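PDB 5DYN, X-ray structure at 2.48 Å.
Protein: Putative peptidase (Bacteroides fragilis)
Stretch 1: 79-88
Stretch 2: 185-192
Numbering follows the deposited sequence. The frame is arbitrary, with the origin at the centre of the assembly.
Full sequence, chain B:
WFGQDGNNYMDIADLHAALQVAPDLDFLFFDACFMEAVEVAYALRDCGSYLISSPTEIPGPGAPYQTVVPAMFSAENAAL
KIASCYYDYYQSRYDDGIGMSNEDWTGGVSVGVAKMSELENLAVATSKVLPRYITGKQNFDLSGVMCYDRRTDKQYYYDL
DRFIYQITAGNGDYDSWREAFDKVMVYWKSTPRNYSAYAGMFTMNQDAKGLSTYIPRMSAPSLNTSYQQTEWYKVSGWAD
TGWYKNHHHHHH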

# COMPACT_ATOMS: atom_id res chain seq x y z
N ALA B 79 -4.61 12.70 1.36
CA ALA B 79 -4.48 11.31 1.79
C ALA B 79 -5.79 10.78 2.36
O ALA B 79 -6.22 9.68 2.03
CB ALA B 79 -3.37 11.17 2.81
N LEU B 80 -6.43 11.58 3.21
CA LEU B 80 -7.72 11.20 3.79
C LEU B 80 -8.80 11.16 2.72
O LEU B 80 -9.64 10.26 2.70
CB LEU B 80 -8.12 12.17 4.90
CG LEU B 80 -7.36 12.06 6.22
CD1 LEU B 80 -7.80 13.15 7.17
CD2 LEU B 80 -7.57 10.68 6.84
N LYS B 81 -8.77 12.13 1.82
CA LYS B 81 -9.77 12.22 0.77
C LYS B 81 -9.61 11.08 -0.24
O LYS B 81 -10.60 10.56 -0.75
CB LYS B 81 -9.70 13.58 0.08
CG LYS B 81 -10.23 14.72 0.94
CD LYS B 81 -9.80 16.07 0.42
CE LYS B 81 -10.43 17.20 1.21
NZ LYS B 81 -11.91 17.24 1.04
N ILE B 82 -8.36 10.70 -0.52
CA ILE B 82 -8.09 9.53 -1.36
C ILE B 82 -8.72 8.28 -0.76
O ILE B 82 -9.42 7.53 -1.45
CB ILE B 82 -6.58 9.29 -1.54
CG1 ILE B 82 -5.95 10.40 -2.39
CG2 ILE B 82 -6.32 7.94 -2.20
CD1 ILE B 82 -4.43 10.40 -2.36
N ALA B 83 -8.47 8.06 0.53
CA ALA B 83 -8.99 6.89 1.22
C ALA B 83 -10.51 6.88 1.28
O ALA B 83 -11.14 5.86 0.97
CB ALA B 83 -8.42 6.82 2.62
N SER B 84 -11.10 8.00 1.68
CA SER B 84 -12.55 8.10 1.81
C SER B 84 -13.25 7.92 0.46
O SER B 84 -14.29 7.28 0.38
CB SER B 84 -12.96 9.43 2.44
OG SER B 84 -12.47 10.52 1.68
N CYS B 85 -12.66 8.47 -0.59
CA CYS B 85 -13.18 8.28 -1.95
C CYS B 85 -13.17 6.81 -2.33
O CYS B 85 -14.18 6.28 -2.80
CB CYS B 85 -12.37 9.08 -2.97
SG CYS B 85 -12.74 10.84 -3.01
N TYR B 86 -12.02 6.17 -2.14
CA TYR B 86 -11.85 4.75 -2.41
C TYR B 86 -12.92 3.95 -1.68
O TYR B 86 -13.60 3.10 -2.27
CB TYR B 86 -10.46 4.28 -1.97
CG TYR B 86 -9.96 3.02 -2.64
CD1 TYR B 86 -8.69 2.97 -3.21
CD2 TYR B 86 -10.76 1.89 -2.72
CE1 TYR B 86 -8.23 1.82 -3.82
CE2 TYR B 86 -10.30 0.74 -3.33
CZ TYR B 86 -9.04 0.71 -3.87
OH TYR B 86 -8.59 -0.44 -4.48
N TYR B 87 -13.08 4.23 -0.38
CA TYR B 87 -14.01 3.48 0.45
C TYR B 87 -15.47 3.73 0.09
O TYR B 87 -16.24 2.78 -0.07
CB TYR B 87 -13.80 3.80 1.93
CG TYR B 87 -14.83 3.14 2.81
CD1 TYR B 87 -14.76 1.79 3.10
CD2 TYR B 87 -15.91 3.87 3.33
CE1 TYR B 87 -15.70 1.17 3.89
CE2 TYR B 87 -16.86 3.26 4.12
CZ TYR B 87 -16.75 1.91 4.40
OH TYR B 87 -17.69 1.29 5.19
N ASP B 88 -15.85 5.00 -0.03
CA ASP B 88 -17.24 5.37 -0.28
C ASP B 88 -17.79 4.73 -1.55
O ASP B 88 -18.96 4.36 -1.61
CB ASP B 88 -17.39 6.90 -0.37
CG ASP B 88 -17.29 7.57 0.99
OD1 ASP B 88 -17.56 6.90 2.01
OD2 ASP B 88 -16.94 8.77 1.04
N MET B 185 -2.61 5.21 12.75
CA MET B 185 -3.74 5.05 11.84
C MET B 185 -4.71 6.22 11.95
O MET B 185 -5.47 6.33 12.91
CB MET B 185 -4.46 3.73 12.10
CG MET B 185 -3.57 2.51 11.94
SD MET B 185 -2.65 2.55 10.39
CE MET B 185 -3.98 2.37 9.20
N VAL B 186 -4.67 7.10 10.96
CA VAL B 186 -5.52 8.28 10.94
C VAL B 186 -6.83 8.00 10.19
O VAL B 186 -7.78 8.77 10.28
CB VAL B 186 -4.81 9.48 10.31
CG1 VAL B 186 -3.61 9.88 11.15
CG2 VAL B 186 -4.38 9.16 8.89
N TYR B 187 -6.85 6.90 9.45
CA TYR B 187 -8.06 6.49 8.74
C TYR B 187 -8.13 4.97 8.65
O TYR B 187 -7.13 4.31 8.35
CB TYR B 187 -8.10 7.10 7.33
CG TYR B 187 -9.36 6.78 6.55
CD1 TYR B 187 -9.49 5.58 5.85
CD2 TYR B 187 -10.42 7.68 6.51
CE1 TYR B 187 -10.64 5.29 5.14
CE2 TYR B 187 -11.57 7.39 5.79
CZ TYR B 187 -11.68 6.20 5.11
OH TYR B 187 -12.82 5.90 4.40
N TRP B 188 -9.31 4.43 8.92
CA TRP B 188 -9.55 3.00 8.76
C TRP B 188 -11.04 2.73 8.63
O TRP B 188 -11.79 2.85 9.61
CB TRP B 188 -8.96 2.21 9.92
CG TRP B 188 -9.33 0.75 9.93
CD1 TRP B 188 -9.94 0.07 10.94
CD2 TRP B 188 -9.12 -0.20 8.87
NE1 TRP B 188 -10.12 -1.25 10.58
CE2 TRP B 188 -9.62 -1.44 9.32
CE3 TRP B 188 -8.54 -0.13 7.60
CZ2 TRP B 188 -9.57 -2.59 8.54
CZ3 TRP B 188 -8.50 -1.28 6.82
CH2 TRP B 188 -9.01 -2.49 7.30
N LYS B 189 -11.47 2.40 7.42
CA LYS B 189 -12.86 2.07 7.16
C LYS B 189 -12.95 0.78 6.37
O LYS B 189 -12.12 0.52 5.49
CB LYS B 189 -13.55 3.21 6.41
CG LYS B 189 -13.73 4.48 7.22
CD LYS B 189 -14.86 4.32 8.23
CE LYS B 189 -16.19 4.19 7.52
NZ LYS B 189 -17.33 4.16 8.48
N SER B 190 -13.95 -0.03 6.69
CA SER B 190 -14.15 -1.29 6.00
C SER B 190 -15.62 -1.67 5.96
O SER B 190 -16.36 -1.44 6.91
CB SER B 190 -13.35 -2.41 6.66
OG SER B 190 -13.58 -3.64 6.00
N THR B 191 -16.03 -2.27 4.85
CA THR B 191 -17.32 -2.92 4.78
C THR B 191 -17.32 -4.09 5.77
O THR B 191 -16.24 -4.56 6.15
CB THR B 191 -17.63 -3.41 3.35
OG1 THR B 191 -16.54 -4.22 2.88
CG2 THR B 191 -17.81 -2.23 2.42
N PRO B 192 -18.50 -4.54 6.21
CA PRO B 192 -18.57 -5.68 7.14
C PRO B 192 -17.73 -6.86 6.67
O PRO B 192 -17.12 -7.55 7.48
CB PRO B 192 -20.06 -6.02 7.15
CG PRO B 192 -20.74 -4.72 6.89
CD PRO B 192 -19.84 -3.96 5.95

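Helix 79-88 lies along strand 187-190 with their N-to-C directions nearly parallel, 3° apart, and their axes 9.1 Å apart at closest approach. Two tyrosines, one from each side, account for just over half of the surface covered in the contact; their long, flat rings can span the gap.

Tyr187 reaches from the strand to the helix and lays one ring face over Ala83, whose CB sits 3.9 Å from the centroid of the Tyr187 ring in a CH-pi contact. A methyl group suits this place: it is the bump on which the flat ring rests, yet it is short enough to let the ring approach the helix. The ring continues along the helix until Tyr187 OH settles in a shallow dip, 3.4 Å from both Ser84 CA and Tyr87 CB; the small Ser84 leaves its backbone approachable. At the other end of the ring, Leu80 bends inward from a sideways CA-to-CB bond, and its branched end fills the space there, packing Leu80 CD2 against Tyr187 CB at 3.7 Å and Val186 CG2 at 4.1 Å.

Tyr87 points from the helix toward the strand, and Lys189 CB lies over one face of its ring, 3.7 Å from the centroid of the Tyr87 ring and only 5° off the ring normal. The lysine side chain, m at chi1 to chi3, then arches up and brings Lys189 CE back to 3.6 Å from Tyr87 CE2. Thr191 N meets the ring edge, 3.6 Å from Tyr87 CE1. Beyond it, Tyr87 OH donates a weak hydrogen bond to Ser190 O at 3.5 Å, a polar finish to a contact built mainly on shape.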